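Local structure of endoglucanase (Clostridium thermocellum, 2C4X) at residues 32-37 against 75-80; 122-127 against 136-141; 128-133 against 244-249. The protein probably binds beta-glucan chains such as xyloglucan through its CBM44 module, which with a PKD domain forms the C-terminal part of a cellulosomal cellulase. The protein carries 1 engineered substitution. All blocks are in the same frame, centred on the assembly; numbering follows the deposited sequence.

How the contacts relate
The three contacts are divided between two domains. Contact 1 comes first along the chain, in the PKD domain, where the 32-37 loop meets the strand 69-79 beside one calcium ion. Contacts 2 and 3 lie in the CBM44 module, on the other side of the chain's centre; the centres of contacts 1 and 2 are about 54 Å apart, those of 1 and 3 about 46 Å, and those of 2 and 3, whose segments alternate in sequence, about 8 Å. Strands 137-145 and 241-251 are neighbours in one antiparallel sheet, and both contacts bind the second calcium ion, through the backbone carbonyls of Arg136 and Lys133 and the carboxylate of Asp248. Each domain thus has its own calcium site.

Contact 1: residues 32-37 against 75-80; sequences SNSIDE and LIVTDN. With CA (calcium ion), chain B.
Asp36 sends CG anti to its backbone N (chi1 -166°), while Asp79 holds CG between its backbone N and carbonyl carbon (chi1 71°); from these two starting points both carboxylates arrive at one calcium ion. This is the calcium site of the PKD domain, a beta-sandwich, where the loop between strands 27-30 and 41-47 runs beside the end of strand 69-79. The two aspartates bind differently. Asp36 is bidentate, with OD1 2.5 Å and OD2 2.4 Å from the calcium, whereas Asp79 gives the metal OD2 alone. Their carboxylate planes are turned 52° apart, and Asp36 OD2 also packs against Asp79 CB at 3.3 Å. With two negative groups this close, the calcium probably offsets much of their mutual repulsion. The other oxygen of Asp79, OD1, accepts hydrogen bonds from the backbone N of Gln81 and of Ala83, so the turn after the strand helps to fix the rotation of the carboxylate. Asn7, Gln8 and Asp38 complete the protein part of the site, the first two bringing the N-terminal segment of the chain to this loop.

Farther from the metal the contact becomes apolar on the strand side. Ser34 directs CB and OG at Val77 CG2, with OG 3.8 Å from that methyl, and Leu75 CD2 closes on the same oxygen. The hydroxyl is buried here, but it accepts a hydrogen bond from the backbone N of Ile13, which gives it a polar partner beside the two aliphatic side chains. At the opposite end of the strand segment Asn80 joins the site indirectly. Its OD1, which also bonds the backbone N of Thr40, accepts a hydrogen bond from a water at 2.8 Å, and that water's oxygen is itself a ligand, 2.4 Å from the calcium.

Contact 2: residues 122-127 against 136-141; sequences GVVVNT and RGLKWT. With CA (calcium ion), chain C.
Asn126 and Arg136 cross at about a right angle, where the paired strands 120-127 and 137-145 approach their connecting loop. Followed outward, Arg136 has CB 3.6 Å from Thr127 O and 3.7 Å from Asn126 OD1; CG lies near the same two oxygens, and CD comes to 3.4 Å from Asn126 OD1. The chain is extended from CG to NE; NE and CZ still pass close to that amide oxygen, and at the tip NH1 donates to Asn126 OD1 at 2.8 Å. The oxygen sits at the edge of the guanidinium, in its plane, but NH1 is tilted 35° from the amide's carbonyl plane. Asn126 ND2 turns to the backbone oxygens of Phe105 and Thr109, so the amide is held from both ends.

Along the two strands six backbone hydrogen bonds join the segments. On the face with Asn126, Val124 CG2 packs on Leu138 CB at 3.9 Å; on the other, Thr127 CG2 meets Lys139 CB at 3.6 Å, and Lys139 NZ goes on to a salt bridge with Glu129. Arg136 O binds calcium at 2.4 Å. The arrangement is an antiparallel beta hairpin at the edge of one sheet of the CBM44 beta-sandwich.

Contact 3: residues 128-133 against 244-249; sequences TEKAFK and TIYVDA. With CA (calcium ion), chain C.
Tyr246 presents one face of its ring to Lys130, whose CD lies 3.8 Å from the ring centroid and 19° off the normal, a CH-pi contact offset toward the rim. It helps lay the 128-133 loop over strand 241-251 in a sheet of the CBM44 beta-sandwich. Lys130 CB sits near CD2 of the ring and CE near CE1, so the aliphatic chain passes across this face at about a right angle to the tyrosine side chain. At the ring's edge is Glu129 OE1, 3.4 Å from Tyr246 OH; any hydrogen bond there is weak, and the same carboxylate forms a salt bridge with Lys139.

Farther along, Asp248 puts CG anti to its backbone N (chi1 -167°), and its carboxylate binds calcium through both oxygens. Asp248 OD2 also accepts from two backbone N-H groups: Phe132 N at 3.0 Å, on its anti lone pair in a clearly bent bond, and Lys133 N at 3.2 Å in a nearly straight one. The second donor lies on the anti side too, but 32° out of the carboxylate plane. Metal and loop therefore grip one oxygen together. Asp99, Asn104, Glu106 and Arg136 complete the calcium's protein ligands. Beside the site Ala249 CB packs on Phe132 CD2 at 3.8 Å, and Lys133 turns its carbonyl inward, with O 2.4 Å from the calcium.

Contact 1: residues 32-37 against 75-80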
ATOM      1  N   SER A  32      -1.060 -29.524   5.013  1.00 35.18           N
ATOM      2  CA  SER A  32      -0.815 -30.907   4.596  1.00 35.67           C
ATOM      3  C   SER A  32       0.652 -31.358   4.671  1.00 35.84           C
ATOM      4  O   SER A  32       0.923 -32.558   4.660  1.00 35.55           O
ATOM      5  CB  SER A  32      -1.394 -31.175   3.205  1.00 35.80           C
ATOM      6  OG  SER A  32      -0.632 -30.513   2.217  1.00 37.73           O
ATOM      7  N   ASN A  33       1.588 -30.412   4.767  1.00 35.58           N
ATOM      8  CA  ASN A  33       2.986 -30.796   4.989  1.00 35.70           C
ATOM      9  C   ASN A  33       3.351 -30.980   6.452  1.00 35.80           C
ATOM     10  O   ASN A  33       4.485 -31.359   6.759  1.00 35.79           O
ATOM     11  CB  ASN A  33       3.974 -29.875   4.263  1.00 35.61           C
ATOM     12  CG  ASN A  33       3.891 -30.019   2.747  1.00 36.58           C
ATOM     13  OD1 ASN A  33       4.054 -29.046   2.018  1.00 37.90           O
ATOM     14  ND2 ASN A  33       3.622 -31.234   2.272  1.00 36.83           N
ATOM     15  N   SER A  34       2.389 -30.725   7.342  1.00 35.18           N
ATOM     16  CA  SER A  34       2.520 -31.095   8.753  1.00 35.40           C
ATOM     17  C   SER A  34       2.625 -32.618   8.864  1.00 35.71           C
ATOM     18  O   SER A  34       1.982 -33.353   8.107  1.00 35.82           O
ATOM     19  CB  SER A  34       1.329 -30.599   9.589  1.00 34.84           C
ATOM     20  OG  SER A  34       1.206 -29.187   9.534  1.00 35.38           O
ATOM     21  N   ILE A  35       3.429 -33.089   9.806  1.00 35.81           N
ATOM     22  CA  ILE A  35       3.654 -34.526   9.946  1.00 36.01           C
ATOM     23  C   ILE A  35       4.089 -34.896  11.358  1.00 35.68           C
ATOM     24  O   ILE A  35       4.797 -34.138  12.013  1.00 35.83           O
ATOM     25  CB  ILE A  35       4.676 -35.050   8.869  1.00 36.23           C
ATOM     26  CG1 ILE A  35       4.805 -36.580   8.922  1.00 35.96           C
ATOM     27  CG2 ILE A  35       6.021 -34.317   8.985  1.00 36.39           C
ATOM     28  CD1 ILE A  35       5.498 -37.197   7.688  1.00 36.95           C
ATOM     29  N   ASP A  36       3.615 -36.042  11.838  1.00 35.70           N
ATOM     30  CA  ASP A  36       4.193 -36.650  13.017  1.00 35.56           C
ATOM     31  C   ASP A  36       5.115 -37.767  12.550  1.00 35.76           C
ATOM     32  O   ASP A  36       4.686 -38.682  11.843  1.00 35.93           O
ATOM     33  CB  ASP A  36       3.132 -37.181  13.978  1.00 35.27           C
ATOM     34  CG  ASP A  36       3.703 -37.490  15.336  1.00 35.76           C
ATOM     35  OD1 ASP A  36       4.600 -36.742  15.782  1.00 35.23           O
ATOM     36  OD2 ASP A  36       3.282 -38.479  15.971  1.00 35.35           O
ATOM     37  N   GLU A  37       6.382 -37.679  12.942  1.00 35.31           N
ATOM     38  CA  GLU A  37       7.394 -38.615  12.480  1.00 35.72           C
ATOM     39  C   GLU A  37       7.280 -40.011  13.104  1.00 35.99           C
ATOM     40  O   GLU A  37       7.657 -41.001  12.469  1.00 35.84           O
ATOM     41  CB  GLU A  37       8.799 -38.037  12.695  1.00 35.67           C
ATOM     42  CG  GLU A  37       8.973 -36.607  12.156  1.00 34.81           C
ATOM     43  CD  GLU A  37       8.999 -36.532  10.634  1.00 36.46           C
ATOM     44  OE1 GLU A  37       9.111 -37.580   9.962  1.00 35.36           O
ATOM     45  OE2 GLU A  37       8.921 -35.406  10.105  1.00 37.06           O
ATOM     46  N   LEU A  75      -1.376 -22.060  13.787  1.00 33.92           N
ATOM     47  CA  LEU A  75      -1.791 -23.448  13.708  1.00 34.00           C
ATOM     48  C   LEU A  75      -1.116 -24.233  14.808  1.00 34.37           C
ATOM     49  O   LEU A  75       0.100 -24.150  14.976  1.00 34.04           O
ATOM     50  CB  LEU A  75      -1.392 -24.057  12.357  1.00 33.61           C
ATOM     51  CG  LEU A  75      -1.427 -25.591  12.228  1.00 34.06           C
ATOM     52  CD1 LEU A  75      -2.880 -26.104  12.210  1.00 33.35           C
ATOM     53  CD2 LEU A  75      -0.663 -26.038  10.967  1.00 33.26           C
ATOM     54  N   ILE A  76      -1.905 -25.014  15.540  1.00 34.79           N
ATOM     55  CA  ILE A  76      -1.370 -26.019  16.440  1.00 34.62           C
ATOM     56  C   ILE A  76      -1.768 -27.413  15.941  1.00 35.04           C
ATOM     57  O   ILE A  76      -2.941 -27.701  15.684  1.00 34.36           O
ATOM     58  CB  ILE A  76      -1.835 -25.805  17.896  1.00 35.07           C
ATOM     59  CG1 ILE A  76      -1.348 -24.450  18.425  1.00 34.42           C
ATOM     60  CG2 ILE A  76      -1.318 -26.931  18.816  1.00 34.04           C
ATOM     61  CD1 ILE A  76      -2.021 -24.003  19.730  1.00 35.41           C
ATOM     62  N   VAL A  77      -0.763 -28.270  15.822  1.00 35.06           N
ATOM     63  CA  VAL A  77      -0.928 -29.637  15.378  1.00 35.34           C
ATOM     64  C   VAL A  77      -0.651 -30.553  16.567  1.00 35.44           C
ATOM     65  O   VAL A  77       0.364 -30.398  17.256  1.00 35.44           O
ATOM     66  CB  VAL A  77       0.055 -29.918  14.202  1.00 35.76           C
ATOM     67  CG1 VAL A  77       0.209 -31.386  13.943  1.00 37.56           C
ATOM     68  CG2 VAL A  77      -0.406 -29.208  12.941  1.00 35.01           C
ATOM     69  N   THR A  78      -1.554 -31.503  16.815  1.00 34.81           N
ATOM     70  CA  THR A  78      -1.430 -32.391  17.956  1.00 34.96           C
ATOM     71  C   THR A  78      -1.417 -33.828  17.471  1.00 34.72           C
ATOM     72  O   THR A  78      -2.245 -34.212  16.644  1.00 34.38           O
ATOM     73  CB  THR A  78      -2.584 -32.158  18.971  1.00 35.16           C
ATOM     74  OG1 THR A  78      -2.642 -30.762  19.289  1.00 36.68           O
ATOM     75  CG2 THR A  78      -2.405 -32.972  20.257  1.00 34.26           C
ATOM     76  N   ASP A  79      -0.461 -34.606  17.973  1.00 34.48           N
ATOM     77  CA  ASP A  79      -0.330 -36.010  17.582  1.00 34.45           C
ATOM     78  C   ASP A  79      -1.202 -36.958  18.427  1.00 34.75           C
ATOM     79  O   ASP A  79      -1.920 -36.514  19.344  1.00 34.88           O
ATOM     80  CB  ASP A  79       1.149 -36.443  17.535  1.00 34.05           C
ATOM     81  CG  ASP A  79       1.789 -36.559  18.908  1.00 33.76           C
ATOM     82  OD1 ASP A  79       1.077 -36.662  19.918  1.00 34.08           O
ATOM     83  OD2 ASP A  79       3.034 -36.581  18.982  1.00 34.13           O
ATOM     84  N   ASN A  80      -1.144 -38.250  18.097  1.00 34.86           N
ATOM     85  CA  ASN A  80      -1.919 -39.305  18.770  1.00 35.06           C
ATOM     86  C   ASN A  80      -1.609 -39.496  20.266  1.00 35.07           C
ATOM     87  O   ASN A  80      -2.377 -40.131  20.990  1.00 35.04           O
ATOM     88  CB  ASN A  80      -1.758 -40.643  18.025  1.00 34.79           C
ATOM     89  CG  ASN A  80      -0.302 -41.116  17.959  1.00 35.16           C
ATOM     90  OD1 ASN A  80       0.548 -40.470  17.353  1.00 34.73           O
ATOM     91  ND2 ASN A  80      -0.020 -42.257  18.581  1.00 34.18           N
TER
HETATM   92 CA    CA B1252       4.601 -38.095  17.886  1.00 36.44          CA
HETATM   93  O   HOH W   1       3.010 -39.827  18.449  1.00 33.34           O

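Contact 2: residues 122-127 against 136-141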
ATOM      1  N   GLY A 122      -0.403  22.137 -15.655  1.00 42.25           N
ATOM      2  CA  GLY A 122      -1.144  20.961 -15.247  1.00 41.91           C
ATOM      3  C   GLY A 122      -2.598  21.268 -14.966  1.00 42.44           C
ATOM      4  O   GLY A 122      -2.948  22.359 -14.499  1.00 42.54           O
ATOM      5  N   VAL A 123      -3.448  20.296 -15.267  1.00 42.27           N
ATOM      6  CA  VAL A 123      -4.826  20.323 -14.826  1.00 42.80           C
ATOM      7  C   VAL A 123      -5.083  19.001 -14.100  1.00 42.73           C
ATOM      8  O   VAL A 123      -4.532  17.961 -14.478  1.00 43.28           O
ATOM      9  CB  VAL A 123      -5.815  20.556 -16.003  1.00 42.79           C
ATOM     10  CG1 VAL A 123      -5.819  19.380 -16.971  1.00 43.28           C
ATOM     11  CG2 VAL A 123      -7.227  20.822 -15.490  1.00 44.02           C
ATOM     12  N   VAL A 124      -5.890  19.053 -13.050  1.00 42.42           N
ATOM     13  CA  VAL A 124      -6.244  17.852 -12.300  1.00 41.96           C
ATOM     14  C   VAL A 124      -7.758  17.756 -12.116  1.00 41.86           C
ATOM     15  O   VAL A 124      -8.415  18.745 -11.797  1.00 41.40           O
ATOM     16  CB  VAL A 124      -5.482  17.763 -10.939  1.00 42.20           C
ATOM     17  CG1 VAL A 124      -5.924  18.859  -9.965  1.00 42.10           C
ATOM     18  CG2 VAL A 124      -5.637  16.383 -10.320  1.00 41.00           C
ATOM     19  N   VAL A 125      -8.301  16.564 -12.351  1.00 41.63           N
ATOM     20  CA  VAL A 125      -9.716  16.287 -12.107  1.00 41.57           C
ATOM     21  C   VAL A 125      -9.873  14.984 -11.333  1.00 41.59           C
ATOM     22  O   VAL A 125      -9.001  14.108 -11.389  1.00 41.30           O
ATOM     23  CB  VAL A 125     -10.553  16.195 -13.420  1.00 41.42           C
ATOM     24  CG1 VAL A 125     -10.471  17.494 -14.225  1.00 41.83           C
ATOM     25  CG2 VAL A 125     -10.137  14.988 -14.270  1.00 41.26           C
ATOM     26  N   ASN A 126     -10.983  14.870 -10.610  1.00 41.75           N
ATOM     27  CA  ASN A 126     -11.398  13.606 -10.024  1.00 41.82           C
ATOM     28  C   ASN A 126     -12.055  12.733 -11.098  1.00 42.10           C
ATOM     29  O   ASN A 126     -13.011  13.154 -11.757  1.00 41.91           O
ATOM     30  CB  ASN A 126     -12.335  13.839  -8.836  1.00 41.52           C
ATOM     31  CG  ASN A 126     -12.697  12.549  -8.117  1.00 41.21           C
ATOM     32  OD1 ASN A 126     -13.309  11.660  -8.701  1.00 41.03           O
ATOM     33  ND2 ASN A 126     -12.322  12.445  -6.848  1.00 39.00           N
ATOM     34  N   THR A 127     -11.538  11.516 -11.258  1.00 42.40           N
ATOM     35  CA  THR A 127     -11.884  10.662 -12.396  1.00 42.71           C
ATOM     36  C   THR A 127     -12.355   9.261 -11.996  1.00 42.91           C
ATOM     37  O   THR A 127     -11.994   8.762 -10.934  1.00 43.09           O
ATOM     38  CB  THR A 127     -10.679  10.525 -13.375  1.00 42.51           C
ATOM     39  OG1 THR A 127     -11.094   9.832 -14.558  1.00 43.06           O
ATOM     40  CG2 THR A 127      -9.520   9.760 -12.731  1.00 42.50           C
ATOM     41  N   ARG A 136     -12.675   5.764  -7.818  1.00 40.58           N
ATOM     42  CA  ARG A 136     -12.186   7.091  -8.199  1.00 40.40           C
ATOM     43  C   ARG A 136     -10.731   7.363  -7.824  1.00 40.08           C
ATOM     44  O   ARG A 136     -10.170   6.701  -6.960  1.00 39.75           O
ATOM     45  CB  ARG A 136     -13.080   8.176  -7.597  1.00 40.55           C
ATOM     46  CG  ARG A 136     -14.501   8.170  -8.126  1.00 41.69           C
ATOM     47  CD  ARG A 136     -15.332   9.261  -7.493  1.00 43.85           C
ATOM     48  NE  ARG A 136     -16.596   9.405  -8.205  1.00 47.32           N
ATOM     49  CZ  ARG A 136     -16.793  10.210  -9.245  1.00 48.69           C
ATOM     50  NH1 ARG A 136     -15.807  10.976  -9.712  1.00 48.45           N
ATOM     51  NH2 ARG A 136     -17.992  10.248  -9.819  1.00 49.73           N
ATOM     52  N   GLY A 137     -10.138   8.343  -8.499  1.00 39.92           N
ATOM     53  CA  GLY A 137      -8.793   8.826  -8.193  1.00 39.89           C
ATOM     54  C   GLY A 137      -8.625  10.179  -8.857  1.00 39.88           C
ATOM     55  O   GLY A 137      -9.609  10.796  -9.265  1.00 39.42           O
ATOM     56  N   LEU A 138      -7.380  10.640  -8.960  1.00 39.79           N
ATOM     57  CA  LEU A 138      -7.080  11.885  -9.671  1.00 39.73           C
ATOM     58  C   LEU A 138      -6.544  11.603 -11.063  1.00 39.80           C
ATOM     59  O   LEU A 138      -5.859  10.594 -11.292  1.00 40.21           O
ATOM     60  CB  LEU A 138      -6.084  12.756  -8.892  1.00 39.57           C
ATOM     61  CG  LEU A 138      -6.541  13.341  -7.552  1.00 39.96           C
ATOM     62  CD1 LEU A 138      -5.477  14.272  -6.962  1.00 39.12           C
ATOM     63  CD2 LEU A 138      -7.891  14.063  -7.683  1.00 39.06           C
ATOM     64  N   LYS A 139      -6.877  12.495 -11.990  1.00 39.62           N
ATOM     65  CA  LYS A 139      -6.369  12.449 -13.344  1.00 39.34           C
ATOM     66  C   LYS A 139      -5.650  13.767 -13.581  1.00 39.48           C
ATOM     67  O   LYS A 139      -6.266  14.835 -13.567  1.00 39.65           O
ATOM     68  CB  LYS A 139      -7.517  12.254 -14.337  1.00 39.34           C
ATOM     69  CG  LYS A 139      -7.113  12.239 -15.797  1.00 39.21           C
ATOM     70  CD  LYS A 139      -8.350  12.144 -16.684  1.00 38.18           C
ATOM     71  CE  LYS A 139      -8.002  12.378 -18.136  1.00 37.94           C
ATOM     72  NZ  LYS A 139      -9.172  12.156 -19.042  1.00 36.50           N
ATOM     73  N   TRP A 140      -4.343  13.678 -13.783  1.00 39.00           N
ATOM     74  CA  TRP A 140      -3.475  14.847 -13.840  1.00 39.35           C
ATOM     75  C   TRP A 140      -2.874  14.951 -15.232  1.00 39.24           C
ATOM     76  O   TRP A 140      -2.039  14.133 -15.620  1.00 39.48           O
ATOM     77  CB  TRP A 140      -2.395  14.726 -12.757  1.00 38.77           C
ATOM     78  CG  TRP A 140      -1.325  15.812 -12.699  1.00 38.61           C
ATOM     79  CD1 TRP A 140      -1.454  17.138 -13.031  1.00 38.24           C
ATOM     80  CD2 TRP A 140       0.023  15.646 -12.227  1.00 38.24           C
ATOM     81  NE1 TRP A 140      -0.255  17.797 -12.814  1.00 38.44           N
ATOM     82  CE2 TRP A 140       0.664  16.906 -12.322  1.00 38.74           C
ATOM     83  CE3 TRP A 140       0.752  14.548 -11.737  1.00 39.71           C
ATOM     84  CZ2 TRP A 140       2.010  17.097 -11.947  1.00 38.85           C
ATOM     85  CZ3 TRP A 140       2.092  14.739 -11.360  1.00 38.90           C
ATOM     86  CH2 TRP A 140       2.703  16.006 -11.466  1.00 38.39           C
ATOM     87  N   THR A 141      -3.322  15.948 -15.987  1.00 39.50           N
ATOM     88  CA  THR A 141      -2.866  16.129 -17.365  1.00 39.64           C
ATOM     89  C   THR A 141      -1.902  17.304 -17.458  1.00 39.32           C
ATOM     90  O   THR A 141      -2.246  18.430 -17.104  1.00 38.67           O
ATOM     91  CB  THR A 141      -4.054  16.315 -18.347  1.00 39.58           C
ATOM     92  OG1 THR A 141      -4.992  15.241 -18.177  1.00 40.67           O
ATOM     93  CG2 THR A 141      -3.572  16.335 -19.800  1.00 40.16           C
TER
HETATM   94 CA    CA C1253      -9.649   5.695  -4.840  1.00 43.99          CA

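Contact 3: residues 128-133 against 244-249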
ATOM      1  N   THR A 128     -13.158   8.643 -12.860  1.00 43.13           N
ATOM      2  CA  THR A 128     -13.510   7.232 -12.737  1.00 43.47           C
ATOM      3  C   THR A 128     -12.795   6.395 -13.809  1.00 43.71           C
ATOM      4  O   THR A 128     -12.965   5.173 -13.856  1.00 43.95           O
ATOM      5  CB  THR A 128     -15.046   6.992 -12.852  1.00 43.63           C
ATOM      6  OG1 THR A 128     -15.528   7.523 -14.092  1.00 44.03           O
ATOM      7  CG2 THR A 128     -15.804   7.648 -11.701  1.00 43.73           C
ATOM      8  N   GLU A 129     -12.001   7.047 -14.662  1.00 43.78           N
ATOM      9  CA  GLU A 129     -11.337   6.379 -15.788  1.00 44.37           C
ATOM     10  C   GLU A 129     -10.320   5.335 -15.338  1.00 44.27           C
ATOM     11  O   GLU A 129     -10.271   4.229 -15.888  1.00 44.11           O
ATOM     12  CB  GLU A 129     -10.689   7.398 -16.733  1.00 44.43           C
ATOM     13  CG  GLU A 129     -11.701   8.181 -17.571  1.00 45.83           C
ATOM     14  CD  GLU A 129     -11.093   9.349 -18.346  1.00 46.16           C
ATOM     15  OE1 GLU A 129      -9.855   9.537 -18.322  1.00 46.97           O
ATOM     16  OE2 GLU A 129     -11.876  10.083 -18.993  1.00 49.84           O
ATOM     17  N   LYS A 130      -9.511   5.703 -14.343  1.00 44.01           N
ATOM     18  CA  LYS A 130      -8.578   4.794 -13.692  1.00 44.07           C
ATOM     19  C   LYS A 130      -8.557   5.083 -12.197  1.00 43.85           C
ATOM     20  O   LYS A 130      -8.574   6.243 -11.777  1.00 44.06           O
ATOM     21  CB  LYS A 130      -7.157   4.962 -14.247  1.00 44.17           C
ATOM     22  CG  LYS A 130      -6.961   4.522 -15.685  1.00 44.54           C
ATOM     23  CD  LYS A 130      -5.485   4.545 -16.080  1.00 44.73           C
ATOM     24  CE  LYS A 130      -5.326   4.564 -17.604  1.00 45.19           C
ATOM     25  NZ  LYS A 130      -5.879   3.343 -18.267  1.00 45.78           N
ATOM     26  N   ALA A 131      -8.515   4.023 -11.396  1.00 43.35           N
ATOM     27  CA  ALA A 131      -8.324   4.147  -9.955  1.00 42.70           C
ATOM     28  C   ALA A 131      -7.481   2.982  -9.480  1.00 42.47           C
ATOM     29  O   ALA A 131      -7.482   1.914 -10.108  1.00 42.41           O
ATOM     30  CB  ALA A 131      -9.659   4.168  -9.236  1.00 42.91           C
ATOM     31  N   PHE A 132      -6.744   3.188  -8.390  1.00 41.93           N
ATOM     32  CA  PHE A 132      -5.959   2.110  -7.799  1.00 41.77           C
ATOM     33  C   PHE A 132      -6.828   1.289  -6.846  1.00 41.74           C
ATOM     34  O   PHE A 132      -6.739   0.060  -6.813  1.00 41.91           O
ATOM     35  CB  PHE A 132      -4.701   2.638  -7.082  1.00 41.70           C
ATOM     36  CG  PHE A 132      -3.890   1.555  -6.435  1.00 41.49           C
ATOM     37  CD1 PHE A 132      -3.066   0.735  -7.205  1.00 41.48           C
ATOM     38  CD2 PHE A 132      -3.981   1.324  -5.065  1.00 41.34           C
ATOM     39  CE1 PHE A 132      -2.332  -0.296  -6.615  1.00 41.76           C
ATOM     40  CE2 PHE A 132      -3.259   0.293  -4.464  1.00 41.84           C
ATOM     41  CZ  PHE A 132      -2.425  -0.515  -5.239  1.00 41.81           C
ATOM     42  N   LYS A 133      -7.652   1.983  -6.067  1.00 41.68           N
ATOM     43  CA  LYS A 133      -8.621   1.356  -5.176  1.00 41.91           C
ATOM     44  C   LYS A 133      -9.918   2.138  -5.230  1.00 41.52           C
ATOM     45  O   LYS A 133      -9.899   3.363  -5.338  1.00 41.46           O
ATOM     46  CB  LYS A 133      -8.118   1.338  -3.736  1.00 42.21           C
ATOM     47  CG  LYS A 133      -7.369   0.089  -3.340  1.00 44.04           C
ATOM     48  CD  LYS A 133      -7.300  -0.042  -1.819  1.00 46.81           C
ATOM     49  CE  LYS A 133      -6.450   1.055  -1.187  1.00 47.62           C
ATOM     50  NZ  LYS A 133      -6.249   0.797   0.276  1.00 48.84           N
ATOM     51  N   THR A 244      -0.766  12.205 -19.374  1.00 42.54           N
ATOM     52  CA  THR A 244      -1.699  12.092 -18.261  1.00 42.03           C
ATOM     53  C   THR A 244      -1.243  11.076 -17.228  1.00 41.43           C
ATOM     54  O   THR A 244      -1.018   9.899 -17.533  1.00 41.08           O
ATOM     55  CB  THR A 244      -3.151  11.803 -18.744  1.00 42.21           C
ATOM     56  OG1 THR A 244      -3.611  12.920 -19.511  1.00 42.10           O
ATOM     57  CG2 THR A 244      -4.091  11.611 -17.560  1.00 41.73           C
ATOM     58  N   ILE A 245      -1.101  11.561 -15.999  1.00 41.04           N
ATOM     59  CA  ILE A 245      -0.727  10.736 -14.859  1.00 40.63           C
ATOM     60  C   ILE A 245      -1.954  10.548 -13.977  1.00 40.29           C
ATOM     61  O   ILE A 245      -2.762  11.461 -13.831  1.00 40.26           O
ATOM     62  CB  ILE A 245       0.450  11.386 -14.087  1.00 40.76           C
ATOM     63  CG1 ILE A 245       1.754  11.185 -14.870  1.00 41.00           C
ATOM     64  CG2 ILE A 245       0.573  10.832 -12.666  1.00 40.04           C
ATOM     65  CD1 ILE A 245       2.806  12.218 -14.583  1.00 42.34           C
ATOM     66  N   TYR A 246      -2.107   9.347 -13.424  1.00 39.68           N
ATOM     67  CA  TYR A 246      -3.177   9.073 -12.477  1.00 39.27           C
ATOM     68  C   TYR A 246      -2.594   8.856 -11.087  1.00 38.85           C
ATOM     69  O   TYR A 246      -1.525   8.257 -10.936  1.00 38.66           O
ATOM     70  CB  TYR A 246      -4.007   7.866 -12.920  1.00 39.17           C
ATOM     71  CG  TYR A 246      -4.700   8.063 -14.249  1.00 39.49           C
ATOM     72  CD1 TYR A 246      -4.029   7.829 -15.447  1.00 39.45           C
ATOM     73  CD2 TYR A 246      -6.023   8.495 -14.310  1.00 38.99           C
ATOM     74  CE1 TYR A 246      -4.659   8.017 -16.676  1.00 40.74           C
ATOM     75  CE2 TYR A 246      -6.662   8.682 -15.532  1.00 40.07           C
ATOM     76  CZ  TYR A 246      -5.973   8.438 -16.711  1.00 39.90           C
ATOM     77  OH  TYR A 246      -6.595   8.610 -17.929  1.00 40.64           O
ATOM     78  N   VAL A 247      -3.296   9.370 -10.085  1.00 38.94           N
ATOM     79  CA  VAL A 247      -2.847   9.331  -8.693  1.00 39.02           C
ATOM     80  C   VAL A 247      -4.018   8.925  -7.813  1.00 39.13           C
ATOM     81  O   VAL A 247      -5.110   9.476  -7.935  1.00 39.02           O
ATOM     82  CB  VAL A 247      -2.318  10.711  -8.208  1.00 38.93           C
ATOM     83  CG1 VAL A 247      -1.838  10.627  -6.761  1.00 38.42           C
ATOM     84  CG2 VAL A 247      -1.198  11.228  -9.124  1.00 39.84           C
ATOM     85  N   ASP A 248      -3.788   7.966  -6.924  1.00 39.17           N
ATOM     86  CA  ASP A 248      -4.858   7.474  -6.059  1.00 39.34           C
ATOM     87  C   ASP A 248      -4.285   6.810  -4.837  1.00 39.20           C
ATOM     88  O   ASP A 248      -3.124   6.400  -4.838  1.00 39.32           O
ATOM     89  CB  ASP A 248      -5.761   6.472  -6.801  1.00 39.19           C
ATOM     90  CG  ASP A 248      -7.062   6.187  -6.058  1.00 39.05           C
ATOM     91  OD1 ASP A 248      -7.473   7.018  -5.216  1.00 38.05           O
ATOM     92  OD2 ASP A 248      -7.688   5.129  -6.308  1.00 39.62           O
ATOM     93  N   ALA A 249      -5.115   6.720  -3.800  1.00 39.44           N
ATOM     94  CA  ALA A 249      -4.853   5.890  -2.627  1.00 39.63           C
ATOM     95  C   ALA A 249      -3.535   6.238  -1.936  1.00 40.08           C
ATOM     96  O   ALA A 249      -2.747   5.347  -1.584  1.00 40.17           O
ATOM     97  CB  ALA A 249      -4.922   4.397  -2.989  1.00 39.72           C
TER
HETATM   98 CA    CA C1253      -9.649   5.695  -4.840  1.00 43.99          CA